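PDB 4B7C: probable oxidoreductase from Pseudomonas aeruginosa, which probably catalyses an NADP(H)-dependent oxidoreduction as a member of the medium-chain dehydrogenase/reductase family. Local coordinates for residues I41-Y47 against V79-S85; P52-G56 against I250-N254; R306-G312 against F329-K335. The contacts are given in a common frame with arbitrary orientation. Residue numbers count along the deposited sequence, not the author numbering.

Interaction 1 of 3, residues I41-Y47 against V79-S85; sequences ILVKNEY and VGKVLVS
Two antiparallel strands of the catalytic, GroES-like domain pair here through a register broken by two classic beta bulges. The axes of strands 41-47 and 79-82 approach to 4.4 Å at 136°, well short of strict antiparallel. Hydrogen-bonded pairs are L42-V84, K44-K81 and Y47-V79; the non-hydrogen-bonded pairs I41-S85, V43-V82 and N45-G80 have CA atoms 4.3-4.4 Å apart. At the first bulge L83 and V84 both face L42: L42 N donates to V84 O (2.8 Å), while L42 O takes L83 N at 2.8 Å and, weakly, V84 N at 3.4 Å. L83 (phi/psi -94/-43) turns the chain there. At the second, E46 (-112/-47) and Y47 share V79 O, with E46 N at 3.0 Å and Y47 N at 3.1 Å, and V79 N returns to Y47 O at 2.8 Å. Between them K44 N meets K81 O (2.8 Å) and K81 N meets K44 O (3.0 Å).

I41, V43 and V82 share one face: I41 CD1 (chi1 p) lies 4.3 Å and V43 CG2 (chi1 t) 4.2 Å from V82 CG2. At G80 a CB would clash, 2.5 Å from V43 CG1 and 2.6 Å from K44 O. On the other face L42 CB packs 4.1 Å from V84 CB, and Y47 CB 3.5 Å from V79 CG2. K44 NZ curls back to N45 O (2.8 Å) and also bonds D104 O, while N45 ND2 bonds Q103 O. Strand 105-108 pairs with 41-49, and strand 95-97 with 77-85, as expected in the curled sheet of a GroES-like domain.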
loop_
_atom_site.group_PDB
_atom_site.type_symbol
_atom_site.label_atom_id
_atom_site.label_comp_id
_atom_site.label_asym_id
_atom_site.label_seq_id
_atom_site.Cartn_x
_atom_site.Cartn_y
_atom_site.Cartn_z
ATOM N N ILE B 41 -21.874 -29.364 -17.063
ATOM C CA ILE B 41 -22.095 -29.061 -18.475
ATOM C C ILE B 41 -20.930 -29.561 -19.329
ATOM O O ILE B 41 -19.813 -29.768 -18.839
ATOM C CB ILE B 41 -22.320 -27.566 -18.728
ATOM C CG1 ILE B 41 -21.064 -26.748 -18.415
ATOM C CG2 ILE B 41 -23.530 -27.075 -17.923
ATOM C CD1 ILE B 41 -21.209 -25.288 -18.800
ATOM N N LEU B 42 -21.227 -29.786 -20.606
ATOM C CA LEU B 42 -20.223 -30.121 -21.626
ATOM C C LEU B 42 -20.145 -28.960 -22.592
ATOM O O LEU B 42 -21.151 -28.591 -23.226
ATOM C CB LEU B 42 -20.572 -31.421 -22.369
ATOM C CG LEU B 42 -19.840 -31.695 -23.709
ATOM C CD1 LEU B 42 -18.336 -31.785 -23.512
ATOM C CD2 LEU B 42 -20.338 -32.934 -24.447
ATOM N N VAL B 43 -18.951 -28.394 -22.715
ATOM C CA VAL B 43 -18.722 -27.215 -23.547
ATOM C C VAL B 43 -17.684 -27.503 -24.631
ATOM O O VAL B 43 -16.626 -28.088 -24.359
ATOM C CB VAL B 43 -18.222 -26.009 -22.734
ATOM C CG1 VAL B 43 -17.823 -24.871 -23.659
ATOM C CG2 VAL B 43 -19.273 -25.532 -21.734
ATOM N N LYS B 44 -18.002 -27.113 -25.869
ATOM C CA LYS B 44 -17.018 -27.120 -26.950
ATOM C C LYS B 44 -16.237 -25.822 -26.871
ATOM O O LYS B 44 -16.793 -24.749 -27.075
ATOM C CB LYS B 44 -17.673 -27.252 -28.328
ATOM C CG LYS B 44 -16.686 -27.127 -29.492
ATOM C CD LYS B 44 -15.706 -28.296 -29.558
ATOM C CE LYS B 44 -14.458 -28.006 -30.405
ATOM N NZ LYS B 44 -13.314 -27.417 -29.631
ATOM N N ASN B 45 -14.954 -25.921 -26.537
ATOM C CA ASN B 45 -14.126 -24.730 -26.393
ATOM C C ASN B 45 -13.835 -24.115 -27.762
ATOM O O ASN B 45 -13.434 -24.813 -28.688
ATOM C CB ASN B 45 -12.823 -25.050 -25.653
ATOM C CG ASN B 45 -13.053 -25.523 -24.223
ATOM O OD1 ASN B 45 -14.171 -25.449 -23.691
ATOM N ND2 ASN B 45 -11.978 -25.992 -23.578
ATOM N N GLU B 46 -14.035 -22.808 -27.878
ATOM C CA GLU B 46 -13.861 -22.118 -29.158
ATOM C C GLU B 46 -12.669 -21.169 -29.170
ATOM O O GLU B 46 -11.880 -21.162 -30.120
ATOM C CB GLU B 46 -15.134 -21.353 -29.534
ATOM C CG GLU B 46 -16.311 -22.264 -29.910
ATOM C CD GLU B 46 -17.175 -21.808 -31.083
ATOM O OE1 GLU B 46 -17.021 -20.643 -31.568
ATOM O OE2 GLU B 46 -18.008 -22.669 -31.524
ATOM N N TYR B 47 -12.567 -20.359 -28.123
ATOM C CA TYR B 47 -11.465 -19.433 -27.956
ATOM C C TYR B 47 -10.956 -19.474 -26.514
ATOM O O TYR B 47 -11.740 -19.500 -25.569
ATOM C CB TYR B 47 -11.884 -18.017 -28.282
ATOM C CG TYR B 47 -12.284 -17.813 -29.717
ATOM C CD1 TYR B 47 -11.337 -17.463 -30.676
ATOM C CD2 TYR B 47 -13.604 -17.962 -30.110
ATOM C CE1 TYR B 47 -11.692 -17.264 -31.995
ATOM C CE2 TYR B 47 -13.978 -17.760 -31.423
ATOM C CZ TYR B 47 -13.024 -17.418 -32.364
ATOM O OH TYR B 47 -13.373 -17.218 -33.664
ATOM N N VAL B 79 -14.015 -18.942 -24.020
ATOM C CA VAL B 79 -15.399 -18.898 -24.445
ATOM C C VAL B 79 -15.697 -20.134 -25.261
ATOM O O VAL B 79 -14.890 -20.577 -26.082
ATOM C CB VAL B 79 -15.759 -17.651 -25.272
ATOM C CG1 VAL B 79 -16.018 -16.480 -24.328
ATOM C CG2 VAL B 79 -14.669 -17.304 -26.263
ATOM N N GLY B 80 -16.871 -20.688 -25.030
ATOM C CA GLY B 80 -17.275 -21.908 -25.710
ATOM C C GLY B 80 -18.773 -22.067 -25.800
ATOM O O GLY B 80 -19.530 -21.312 -25.190
ATOM N N LYS B 81 -19.182 -23.101 -26.524
ATOM C CA LYS B 81 -20.597 -23.393 -26.743
ATOM C C LYS B 81 -21.032 -24.593 -25.933
ATOM O O LYS B 81 -20.389 -25.647 -25.961
ATOM C CB LYS B 81 -20.860 -23.671 -28.225
ATOM C CG LYS B 81 -22.331 -23.845 -28.573
ATOM C CD LYS B 81 -22.497 -24.337 -30.002
ATOM C CE LYS B 81 -23.924 -24.184 -30.490
ATOM N NZ LYS B 81 -24.107 -24.920 -31.784
ATOM N N VAL B 82 -22.126 -24.437 -25.205
ATOM C CA VAL B 82 -22.679 -25.531 -24.430
ATOM C C VAL B 82 -23.326 -26.544 -25.372
ATOM O O VAL B 82 -24.268 -26.224 -26.089
ATOM C CB VAL B 82 -23.735 -25.055 -23.402
ATOM C CG1 VAL B 82 -24.298 -26.259 -22.672
ATOM C CG2 VAL B 82 -23.147 -24.037 -22.417
ATOM N N LEU B 83 -22.831 -27.771 -25.350
ATOM C CA LEU B 83 -23.373 -28.854 -26.167
ATOM C C LEU B 83 -24.407 -29.669 -25.399
ATOM O O LEU B 83 -25.445 -30.051 -25.942
ATOM C CB LEU B 83 -22.255 -29.790 -26.634
ATOM C CG LEU B 83 -21.158 -29.146 -27.493
ATOM C CD1 LEU B 83 -20.269 -30.273 -27.997
ATOM C CD2 LEU B 83 -21.719 -28.379 -28.691
ATOM N N VAL B 84 -24.089 -29.963 -24.144
ATOM C CA VAL B 84 -24.979 -30.698 -23.252
ATOM C C VAL B 84 -24.960 -30.050 -21.888
ATOM O O VAL B 84 -23.884 -29.788 -21.345
ATOM C CB VAL B 84 -24.562 -32.173 -23.044
ATOM C CG1 VAL B 84 -25.435 -32.808 -21.971
ATOM C CG2 VAL B 84 -24.611 -32.954 -24.348
ATOM N N SER B 85 -26.143 -29.840 -21.323
ATOM C CA SER B 85 -26.273 -29.336 -19.962
ATOM C C SER B 85 -27.103 -30.234 -19.062
ATOM O O SER B 85 -28.200 -30.654 -19.415
ATOM C CB SER B 85 -26.894 -27.948 -19.934
ATOM O OG SER B 85 -27.099 -27.540 -18.589
#

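Interaction 2 of 3, residues P52-G56 against I250-N254; sequences PAMRG and ISQYN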
loop_
_atom_site.group_PDB
_atom_site.type_symbol
_atom_site.label_atom_id
_atom_site.label_comp_id
_atom_site.label_asym_id
_atom_site.label_seq_id
_atom_site.Cartn_x
_atom_site.Cartn_y
_atom_site.Cartn_z
ATOM N N PRO B 52 -0.751 -13.360 -19.028
ATOM C CA PRO B 52 0.496 -13.443 -18.236
ATOM C C PRO B 52 0.309 -14.126 -16.885
ATOM O O PRO B 52 1.244 -14.769 -16.386
ATOM C CB PRO B 52 0.888 -11.971 -18.046
ATOM C CG PRO B 52 0.270 -11.268 -19.209
ATOM C CD PRO B 52 -1.038 -11.974 -19.431
ATOM N N ALA B 53 -0.883 -13.979 -16.296
ATOM C CA ALA B 53 -1.210 -14.638 -15.021
ATOM C C ALA B 53 -1.007 -16.148 -15.078
ATOM O O ALA B 53 -0.823 -16.795 -14.042
ATOM C CB ALA B 53 -2.629 -14.305 -14.579
ATOM N N MET B 54 -1.022 -16.704 -16.286
ATOM C CA MET B 54 -0.776 -18.148 -16.480
ATOM C C MET B 54 0.574 -18.607 -15.918
ATOM O O MET B 54 0.732 -19.742 -15.454
ATOM C CB MET B 54 -0.827 -18.515 -17.961
ATOM C CG MET B 54 -2.233 -18.668 -18.494
ATOM S SD MET B 54 -2.303 -18.909 -20.253
ATOM C CE MET B 54 -3.729 -19.979 -20.484
ATOM N N ARG B 55 1.543 -17.705 -15.953
ATOM C CA ARG B 55 2.869 -17.991 -15.393
ATOM C C ARG B 55 2.792 -18.243 -13.866
ATOM O O ARG B 55 3.366 -19.213 -13.325
ATOM C CB ARG B 55 3.832 -16.860 -15.784
ATOM C CG ARG B 55 5.313 -17.256 -15.791
ATOM C CD ARG B 55 5.696 -18.597 -16.301
ATOM N NE ARG B 55 6.975 -19.019 -15.737
ATOM C CZ ARG B 55 7.175 -19.640 -14.573
ATOM N NH1 ARG B 55 6.170 -19.962 -13.768
ATOM N NH2 ARG B 55 8.424 -19.944 -14.215
ATOM N N GLY B 56 2.012 -17.416 -13.180
ATOM C CA GLY B 56 1.784 -17.596 -11.751
ATOM C C GLY B 56 1.043 -18.883 -11.447
ATOM O O GLY B 56 1.318 -19.553 -10.443
ATOM N N ILE B 250 4.017 -8.388 -14.193
ATOM C CA ILE B 250 4.499 -9.196 -15.324
ATOM C C ILE B 250 6.026 -9.284 -15.368
ATOM O O ILE B 250 6.592 -10.315 -15.743
ATOM C CB ILE B 250 4.044 -8.591 -16.682
ATOM C CG1 ILE B 250 2.531 -8.690 -16.877
ATOM C CG2 ILE B 250 4.706 -9.311 -17.852
ATOM C CD1 ILE B 250 1.955 -7.729 -17.898
ATOM N N SER B 251 6.682 -8.190 -14.989
ATOM C CA SER B 251 8.144 -8.091 -15.003
ATOM C C SER B 251 8.794 -9.031 -13.987
ATOM O O SER B 251 10.016 -9.188 -13.980
ATOM C CB SER B 251 8.572 -6.643 -14.755
ATOM O OG SER B 251 8.256 -6.248 -13.436
ATOM N N GLN B 252 7.964 -9.622 -13.126
ATOM C CA GLN B 252 8.337 -10.597 -12.109
ATOM C C GLN B 252 8.010 -12.047 -12.467
ATOM O O GLN B 252 8.502 -12.946 -11.794
ATOM C CB GLN B 252 7.610 -10.216 -10.804
ATOM C CG GLN B 252 7.883 -8.772 -10.413
ATOM C CD GLN B 252 9.366 -8.471 -10.238
ATOM O OE1 GLN B 252 10.107 -9.260 -9.653
ATOM N NE2 GLN B 252 9.807 -7.333 -10.766
ATOM N N TYR B 253 7.205 -12.297 -13.505
ATOM C CA TYR B 253 6.617 -13.658 -13.661
ATOM C C TYR B 253 7.685 -14.729 -13.987
ATOM O O TYR B 253 7.745 -15.799 -13.346
ATOM C CB TYR B 253 5.451 -13.733 -14.685
ATOM C CG TYR B 253 4.061 -13.376 -14.140
ATOM C CD1 TYR B 253 3.507 -14.067 -13.067
ATOM C CD2 TYR B 253 3.297 -12.355 -14.712
ATOM C CE1 TYR B 253 2.256 -13.737 -12.563
ATOM C CE2 TYR B 253 2.047 -12.015 -14.213
ATOM C CZ TYR B 253 1.530 -12.709 -13.140
ATOM O OH TYR B 253 0.294 -12.360 -12.641
ATOM N N ASN B 254 8.530 -14.429 -14.970
ATOM C CA ASN B 254 9.568 -15.362 -15.420
ATOM C C ASN B 254 10.928 -15.071 -14.796
ATOM O O ASN B 254 11.956 -15.574 -15.261
ATOM C CB ASN B 254 9.687 -15.314 -16.944
ATOM C CG ASN B 254 8.465 -15.871 -17.637
ATOM O OD1 ASN B 254 8.182 -17.068 -17.560
ATOM N ND2 ASN B 254 7.732 -15.005 -18.321
HETATM O O HOH W 1 -0.759 -15.496 -11.666
#
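This is a small interdomain contact, burying 323 Å² in all, where P52 and the first residues of helix 53-58 meet the loop that follows strand 242-246. Y253 has the largest share of it, 103 Å². Its ring lies against P52 and the turn that follows: P52 O sits over one ring face, 3.6 Å from Y253 CD2, and P52 CB is 4.0 Å from Y253 CE2. R55 CB closes in on Y253 CB at 3.7 Å, and G56 N comes within 3.7 Å of Y253 CD1; a CB on G56 would be tight, 3.3 Å from Y253 CE1. The two sides belong to the two domains of the medium-chain dehydrogenase/reductase fold, the GroES-like domain contributing 52-56 and the Rossmann domain 250-254. In this family the cleft between those domains typically holds the nicotinamide cofactor and the substrate. Further along the contact, P52 CB packs 3.9 Å from I250 CG1. Polar links are few. R55 NE gives N254 OD1 a weak hydrogen bond, 2.9 Å long but bent to 128°, and Y253 O lies over one face of the guanidinium. That group is held chiefly within its own domain: R55 NH1 bonds N59 OD1, just past the helix, and R55 NH2 bonds G19 O. One water donates to A53 O at 2.7 Å and makes a weak 3.4 Å contact with Y253 OH.

Interaction 3 of 3, residues R306-G312 against F329-K335; sequences REDIVEG and FGKLVLK
R306, D308 and F329 have the most surface covered, 93, 88 and 82 Å², along one end of a parallel strand pair. The axes of strands 307-311 and 331-335 approach to 4.6 Å at 27°, in unbroken register from E307-K331 to E311-K335. D308 N donates to K331 O (2.7 Å) and D308 O accepts V333 N (2.9 Å); the pattern continues with V310 N to V333 O (2.9 Å), K335 N to V310 O (2.8 Å) and G312 N to K335 O (2.8 Å). With helix 316-321 between them in sequence, the strands form a beta-alpha-beta unit. D308 (chi1 t) sets CB 3.6 Å from F329 O and OD2 3.6 Å from L332 CD1, and its carboxylate makes a salt bridge to K322. R306 O accepts K331 N (3.1 Å). Its side chain (p, t, m) lays the guanidinium across F329 CB, with R306 NH1 3.1 Å from CD2 of the poorly ordered F329, and makes a cation-pi contact with F189. At G330 (phi/psi 101/179) a CB would clash with R306 CG.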
loop_
_atom_site.group_PDB
_atom_site.type_symbol
_atom_site.label_atom_id
_atom_site.label_comp_id
_atom_site.label_asym_id
_atom_site.label_seq_id
_atom_site.Cartn_x
_atom_site.Cartn_y
_atom_site.Cartn_z
ATOM N N ARG B 306 -8.666 -4.410 -29.238
ATOM C CA ARG B 306 -7.917 -5.226 -30.211
ATOM C C ARG B 306 -7.612 -6.617 -29.668
ATOM O O ARG B 306 -7.078 -6.776 -28.568
ATOM C CB ARG B 306 -6.607 -4.584 -30.732
ATOM C CG ARG B 306 -5.601 -4.174 -29.673
ATOM C CD ARG B 306 -4.456 -3.363 -30.283
ATOM N NE ARG B 306 -3.926 -3.939 -31.531
ATOM C CZ ARG B 306 -2.702 -3.710 -31.992
ATOM N NH1 ARG B 306 -1.869 -2.932 -31.313
ATOM N NH2 ARG B 306 -2.309 -4.281 -33.129
ATOM N N GLU B 307 -7.908 -7.622 -30.483
ATOM C CA GLU B 307 -7.548 -8.995 -30.172
ATOM C C GLU B 307 -6.547 -9.544 -31.184
ATOM O O GLU B 307 -6.671 -9.331 -32.389
ATOM C CB GLU B 307 -8.780 -9.893 -30.124
ATOM C CG GLU B 307 -9.777 -9.517 -29.035
ATOM C CD GLU B 307 -10.708 -8.388 -29.439
ATOM O OE1 GLU B 307 -10.985 -8.257 -30.645
ATOM O OE2 GLU B 307 -11.152 -7.623 -28.560
ATOM N N ASP B 308 -5.534 -10.229 -30.670
ATOM C CA ASP B 308 -4.565 -10.935 -31.501
ATOM C C ASP B 308 -4.910 -12.416 -31.482
ATOM O O ASP B 308 -4.634 -13.116 -30.501
ATOM C CB ASP B 308 -3.131 -10.693 -30.989
ATOM C CG ASP B 308 -2.071 -11.356 -31.857
ATOM O OD1 ASP B 308 -2.331 -11.605 -33.054
ATOM O OD2 ASP B 308 -0.962 -11.622 -31.330
ATOM N N ILE B 309 -5.500 -12.889 -32.576
ATOM C CA ILE B 309 -6.017 -14.254 -32.653
ATOM C C ILE B 309 -5.071 -15.195 -33.381
ATOM O O ILE B 309 -4.758 -15.001 -34.555
ATOM C CB ILE B 309 -7.399 -14.297 -33.326
ATOM C CG1 ILE B 309 -8.411 -13.567 -32.450
ATOM C CG2 ILE B 309 -7.862 -15.741 -33.515
ATOM C CD1 ILE B 309 -9.661 -13.133 -33.203
ATOM N N VAL B 310 -4.594 -16.196 -32.654
ATOM C CA VAL B 310 -3.723 -17.234 -33.201
ATOM C C VAL B 310 -4.505 -18.530 -33.237
ATOM O O VAL B 310 -5.249 -18.837 -32.300
ATOM C CB VAL B 310 -2.452 -17.454 -32.347
ATOM C CG1 VAL B 310 -1.698 -18.698 -32.805
ATOM C CG2 VAL B 310 -1.569 -16.212 -32.362
ATOM N N GLU B 311 -4.328 -19.289 -34.314
ATOM C CA GLU B 311 -5.148 -20.470 -34.555
ATOM C C GLU B 311 -4.447 -21.763 -34.210
ATOM O O GLU B 311 -3.259 -21.937 -34.491
ATOM C CB GLU B 311 -5.632 -20.510 -36.006
ATOM C CG GLU B 311 -6.566 -19.353 -36.358
ATOM C CD GLU B 311 -7.285 -19.545 -37.684
ATOM O OE1 GLU B 311 -7.672 -20.692 -37.945
ATOM O OE2 GLU B 311 -7.493 -18.568 -38.451
ATOM N N GLY B 312 -5.195 -22.647 -33.556
ATOM C CA GLY B 312 -4.758 -24.008 -33.300
ATOM C C GLY B 312 -4.343 -24.290 -31.862
ATOM O O GLY B 312 -3.322 -23.782 -31.379
ATOM N N PHE B 329 0.327 -8.153 -30.320
ATOM C CA PHE B 329 -0.265 -6.839 -30.500
ATOM C C PHE B 329 -1.763 -6.873 -30.219
ATOM O O PHE B 329 -2.623 -7.099 -31.078
ATOM C CB PHE B 329 0.166 -6.157 -31.808
ATOM C CG PHE B 329 1.233 -5.105 -31.592
ATOM C CD1 PHE B 329 2.453 -5.469 -31.041
ATOM C CD2 PHE B 329 1.020 -3.766 -31.898
ATOM C CE1 PHE B 329 3.443 -4.533 -30.813
ATOM C CE2 PHE B 329 2.008 -2.819 -31.667
ATOM C CZ PHE B 329 3.224 -3.204 -31.128
ATOM N N GLY B 330 -2.027 -6.635 -28.944
ATOM C CA GLY B 330 -3.348 -6.700 -28.386
ATOM C C GLY B 330 -3.578 -7.993 -27.635
ATOM O O GLY B 330 -2.701 -8.860 -27.591
ATOM N N LYS B 331 -4.777 -8.122 -27.077
ATOM C CA LYS B 331 -5.126 -9.248 -26.214
ATOM C C LYS B 331 -4.955 -10.573 -26.940
ATOM O O LYS B 331 -5.543 -10.800 -27.993
ATOM C CB LYS B 331 -6.559 -9.094 -25.702
ATOM C CG LYS B 331 -7.191 -10.389 -25.200
ATOM C CD LYS B 331 -6.665 -10.760 -23.848
ATOM C CE LYS B 331 -7.079 -12.146 -23.439
ATOM N NZ LYS B 331 -5.890 -12.911 -23.001
ATOM N N LEU B 332 -4.121 -11.439 -26.377
ATOM C CA LEU B 332 -3.776 -12.692 -27.036
ATOM C C LEU B 332 -4.870 -13.729 -26.829
ATOM O O LEU B 332 -5.190 -14.119 -25.698
ATOM C CB LEU B 332 -2.425 -13.231 -26.545
ATOM C CG LEU B 332 -1.829 -14.383 -27.350
ATOM C CD1 LEU B 332 -1.732 -14.084 -28.836
ATOM C CD2 LEU B 332 -0.436 -14.656 -26.791
ATOM N N VAL B 333 -5.387 -14.216 -27.952
ATOM C CA VAL B 333 -6.462 -15.211 -27.955
ATOM C C VAL B 333 -6.111 -16.399 -28.832
ATOM O O VAL B 333 -5.635 -16.228 -29.964
ATOM C CB VAL B 333 -7.779 -14.605 -28.466
ATOM C CG1 VAL B 333 -8.828 -15.701 -28.651
ATOM C CG2 VAL B 333 -8.263 -13.546 -27.484
ATOM N N LEU B 334 -6.316 -17.594 -28.296
ATOM C CA LEU B 334 -6.047 -18.831 -29.026
ATOM C C LEU B 334 -7.354 -19.437 -29.521
ATOM O O LEU B 334 -8.199 -19.834 -28.721
ATOM C CB LEU B 334 -5.298 -19.843 -28.150
ATOM C CG LEU B 334 -4.807 -21.129 -28.829
ATOM C CD1 LEU B 334 -3.697 -20.801 -29.826
ATOM C CD2 LEU B 334 -4.306 -22.159 -27.828
ATOM N N LYS B 335 -7.520 -19.484 -30.841
ATOM C CA LYS B 335 -8.683 -20.134 -31.440
ATOM C C LYS B 335 -8.448 -21.625 -31.427
ATOM O O LYS B 335 -7.455 -22.104 -31.967
ATOM C CB LYS B 335 -8.939 -19.663 -32.873
ATOM C CG LYS B 335 -10.250 -20.184 -33.454
ATOM C CD LYS B 335 -10.403 -19.833 -34.926
ATOM C CE LYS B 335 -11.847 -19.957 -35.391
ATOM N NZ LYS B 335 -12.376 -21.344 -35.265
#

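Interactions 1 and 3 belong to one mixed sheet, in which strand 41-49 is the antiparallel neighbour of strand 331-335. Their centres are 19 Å apart, yet they touch through Y47, whose CE1 lies 3.6 Å from K335 CG and whose CD1 lies 3.7 Å from V333 CG1. Interaction 2 touches neither: its nearest atoms are about 9 Å from those of interaction 1 and about 6 Å from those of interaction 3. Its helix 53-58 nevertheless follows strand 41-49 directly in the chain, so that strand leads from the sheet to the interdomain contact with 250-254, beside the cleft where relatives bind cofactor. Along the sequence, interactions 1 and 2 alternate their segments, whereas interaction 3 follows both.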